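Myosin-2 (Saccharomyces cerevisiae, PDB 6IXO) carries organelles and other cargo along actin cables for segregation in dividing yeast, binding their receptors through the globular tail domain to which this chain belongs. Local coordinates at residues A174-A177 with V178-E182; Y200-D203 with D204-T207. All coordinates share one frame; numbering follows the deposited sequence.

Interaction 1: residues A174-A177 with V178-E182; sequences AINA and VVISE
Ser181 and Asn176 meet through the backbone at the C-terminal end of helix 134-180, where the last turn widens. Ordinary helical bonds lead in: Val178 N donates to Ala174 O at 2.7 Å, and Val179 N to Ile175 O at 3.0 Å. Asn176 O then takes two donors. Ser181 N reaches it over five residues, a pi-type bond of 2.7 Å almost in line with the carbonyl (C=O...N 169°), whereas Ile180 N, at 3.1 Å from Asn176 O, comes in above the carbonyl plane.

A side-chain bond closes the end. Ser181 OG sits between its own backbone N and carbonyl carbon (chi1 80°), which turns it back to donate to Ala177 O at 2.7 Å. Serine suits the first non-helical residue because its short hydroxyl can serve a last-turn carbonyl; an alanine here would probably leave Ala177 O without this donor and the helix end less firmly fixed.

Side-chain packing is lighter: the Asn176 side chain crosses that of Ile180 at about a right angle, its amide ND2 lying 3.5 Å from Ile180 CB.

Small Ala174 and Ala177 let helix 202-218 come close, touching Ile205 and, from Ala177, Met202. The beta-branched Val178 and Val179 fill the side towards helix 223-247 at Cys241, with Val178 also meeting Leu260 of helix 254-273.

Interaction 2: residues Y200-D203 with D204-T207; sequences YTMD and DILT
A capping box opens helix 202-218, with Thr201 as the N-cap residue and Asp204 three positions on. Thr201 N donates to Asp204 OD2 at 2.8 Å in a nearly straight bond (168°), meeting the carboxylate on its anti side and somewhat out of its plane. In return Thr201 OG1 takes a weak bond from Asp203 N at 3.4 Å, one residue short of Asp204. Both residue types fit, since each carries an oxygen on a short stem that can reach a backbone N-H at the helix start. Asp204 CG lies beside its own backbone N, opposite the carbonyl carbon (chi1 -61°), and this swings the carboxylate back over the start of the helix. The same OD2 rests near the plane of the Tyr200 ring, at its edge, 3.9 Å from CD1, with ring and carboxylate almost perpendicular.

Beyond the cap the helix settles into regular bonding, Leu206 N giving to Met202 O at 2.8 Å. Asp203 O is gripped twice by Thr207, by N at 3.0 Å and by OG1 at 2.9 Å, from opposite faces of the carbonyl plane. On the buried side Met202, bent at chi2 and chi3, folds its CE to 4.2 Å from Ile205 CB, a flexible chain packing beside a rigid branched one.

Negative carboxylates at an N terminus should be favoured by the helix dipole. Asp203 points its charge to Arg266 of helix 254-273 in a salt bridge, so the two adjacent aspartates probably divide the work, Asp204 capping the helix and Asp203 joining it to its neighbour.

Along the chain the two contacts come in series, neither nested nor crossed: interaction 1 ends helix 134-180, and interaction 2 begins helix 202-218, the next helix. Each is local, its bonds linking residues two to five apart, and neither closes a long loop; residues 189-198 of the connection between them are not modelled. The centres of the two interactions nevertheless lie about 9 Å apart. Ala177 CB lies 3.4 Å from Thr201 C, and Ser181 CB 3.6 Å from Tyr200 O, so the exit of one helix lies against the entry of the next. Helix 254-273 touches both, through Leu260 for 174-182, Arg266 for 200-207 and Asn263 for both, joining three helices of the cargo-binding domain.

Interaction 1: residues A174-A177 with V178-E182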
# COMPACT_ATOMS: atom_id res chain seq x y z
N ALA A 174 -1.98 -11.39 -11.32
CA ALA A 174 -1.98 -12.49 -10.37
C ALA A 174 -2.84 -13.63 -10.85
O ALA A 174 -2.58 -14.83 -10.62
CB ALA A 174 -2.45 -11.99 -8.99
N ILE A 175 -3.92 -13.27 -11.52
CA ILE A 175 -4.79 -14.33 -12.00
C ILE A 175 -4.08 -15.23 -12.99
O ILE A 175 -4.12 -16.47 -12.91
CB ILE A 175 -6.09 -13.73 -12.63
CG1 ILE A 175 -6.99 -13.20 -11.50
CG2 ILE A 175 -6.81 -14.78 -13.45
CD1 ILE A 175 -8.23 -12.40 -12.02
N ASN A 176 -3.40 -14.62 -13.95
CA ASN A 176 -2.68 -15.45 -14.91
C ASN A 176 -1.51 -16.19 -14.21
O ASN A 176 -1.28 -17.36 -14.43
CB ASN A 176 -2.14 -14.61 -16.07
CG ASN A 176 -1.63 -15.48 -17.22
OD1 ASN A 176 -0.42 -15.66 -17.42
ND2 ASN A 176 -2.56 -16.05 -17.96
N ALA A 177 -0.79 -15.47 -13.35
CA ALA A 177 0.39 -16.06 -12.70
C ALA A 177 0.02 -17.23 -11.77
O ALA A 177 0.67 -18.28 -11.80
CB ALA A 177 1.11 -14.97 -11.90
N VAL A 178 -1.00 -17.05 -10.94
CA VAL A 178 -1.36 -18.07 -9.95
C VAL A 178 -2.18 -19.20 -10.58
O VAL A 178 -1.88 -20.37 -10.37
CB VAL A 178 -2.14 -17.44 -8.79
CG1 VAL A 178 -2.70 -18.48 -7.83
CG2 VAL A 178 -1.23 -16.42 -8.01
N VAL A 179 -3.21 -18.83 -11.35
CA VAL A 179 -4.22 -19.79 -11.80
C VAL A 179 -3.86 -20.46 -13.11
O VAL A 179 -4.06 -21.65 -13.30
CB VAL A 179 -5.60 -19.08 -11.92
CG1 VAL A 179 -6.67 -20.04 -12.43
CG2 VAL A 179 -6.02 -18.55 -10.54
N ILE A 180 -3.31 -19.69 -14.04
CA ILE A 180 -3.15 -20.17 -15.41
C ILE A 180 -1.71 -20.60 -15.73
O ILE A 180 -1.51 -21.64 -16.34
CB ILE A 180 -3.57 -19.06 -16.44
CG1 ILE A 180 -5.03 -18.65 -16.23
CG2 ILE A 180 -3.33 -19.55 -17.89
CD1 ILE A 180 -6.03 -19.79 -16.56
N SER A 181 -0.70 -19.78 -15.38
CA SER A 181 0.69 -20.07 -15.78
C SER A 181 1.17 -21.39 -15.18
O SER A 181 0.87 -21.71 -14.03
CB SER A 181 1.68 -18.96 -15.37
OG SER A 181 2.04 -19.08 -14.00
N GLU A 182 1.92 -22.15 -15.97
CA GLU A 182 2.37 -23.44 -15.51
C GLU A 182 3.71 -23.33 -14.84
O GLU A 182 4.70 -22.97 -15.46
CB GLU A 182 2.42 -24.43 -16.68
CG GLU A 182 1.05 -24.78 -17.20
CD GLU A 182 1.09 -25.90 -18.22
OE1 GLU A 182 1.63 -25.67 -19.32
OE2 GLU A 182 0.62 -27.01 -17.90

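Interaction 2: residues Y200-D203 with D204-T207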
# COMPACT_ATOMS: atom_id res chain seq x y z
N TYR A 200 2.12 -13.44 -17.70
CA TYR A 200 2.59 -13.16 -16.32
C TYR A 200 2.82 -14.48 -15.58
O TYR A 200 2.03 -15.43 -15.70
CB TYR A 200 1.61 -12.30 -15.54
CG TYR A 200 1.42 -10.95 -16.17
CD1 TYR A 200 2.43 -10.01 -16.15
CD2 TYR A 200 0.24 -10.63 -16.85
CE1 TYR A 200 2.28 -8.77 -16.75
CE2 TYR A 200 0.08 -9.41 -17.46
CZ TYR A 200 1.10 -8.49 -17.40
OH TYR A 200 0.94 -7.26 -18.01
N THR A 201 3.92 -14.55 -14.84
CA THR A 201 4.28 -15.76 -14.08
C THR A 201 4.45 -15.41 -12.62
O THR A 201 4.50 -14.23 -12.27
CB THR A 201 5.56 -16.39 -14.58
OG1 THR A 201 6.64 -15.49 -14.34
CG2 THR A 201 5.48 -16.68 -16.10
N MET A 202 4.59 -16.42 -11.77
CA MET A 202 4.85 -16.20 -10.35
C MET A 202 6.07 -15.34 -10.13
O MET A 202 6.13 -14.59 -9.15
CB MET A 202 5.04 -17.53 -9.62
CG MET A 202 3.78 -18.29 -9.42
SD MET A 202 2.48 -17.24 -8.77
CE MET A 202 3.07 -16.74 -7.12
N ASP A 203 7.06 -15.43 -11.01
CA ASP A 203 8.20 -14.52 -10.87
C ASP A 203 7.79 -13.06 -10.93
O ASP A 203 8.39 -12.21 -10.28
CB ASP A 203 9.24 -14.78 -11.94
CG ASP A 203 10.11 -15.98 -11.61
OD1 ASP A 203 10.30 -16.26 -10.39
OD2 ASP A 203 10.58 -16.63 -12.56
N ASP A 204 6.78 -12.75 -11.73
CA ASP A 204 6.36 -11.37 -11.82
C ASP A 204 5.67 -10.96 -10.54
O ASP A 204 5.79 -9.81 -10.12
CB ASP A 204 5.42 -11.13 -12.99
CG ASP A 204 6.07 -11.46 -14.31
OD1 ASP A 204 7.19 -10.99 -14.56
OD2 ASP A 204 5.46 -12.25 -15.07
N ILE A 205 4.94 -11.90 -9.94
CA ILE A 205 4.25 -11.62 -8.69
C ILE A 205 5.24 -11.43 -7.54
O ILE A 205 5.10 -10.53 -6.70
CB ILE A 205 3.26 -12.76 -8.33
CG1 ILE A 205 2.21 -12.90 -9.44
CG2 ILE A 205 2.56 -12.46 -7.01
CD1 ILE A 205 1.44 -11.55 -9.75
N LEU A 206 6.24 -12.31 -7.50
CA LEU A 206 7.26 -12.16 -6.47
C LEU A 206 8.02 -10.84 -6.63
O LEU A 206 8.32 -10.16 -5.64
CB LEU A 206 8.22 -13.35 -6.52
CG LEU A 206 7.47 -14.63 -6.13
CD1 LEU A 206 8.38 -15.81 -6.37
CD2 LEU A 206 7.11 -14.56 -4.68
N THR A 207 8.34 -10.48 -7.87
CA THR A 207 9.03 -9.21 -8.15
C THR A 207 8.21 -8.04 -7.59
O THR A 207 8.74 -7.11 -6.97
CB THR A 207 9.24 -9.01 -9.65
OG1 THR A 207 10.22 -9.94 -10.09
CG2 THR A 207 9.72 -7.59 -9.97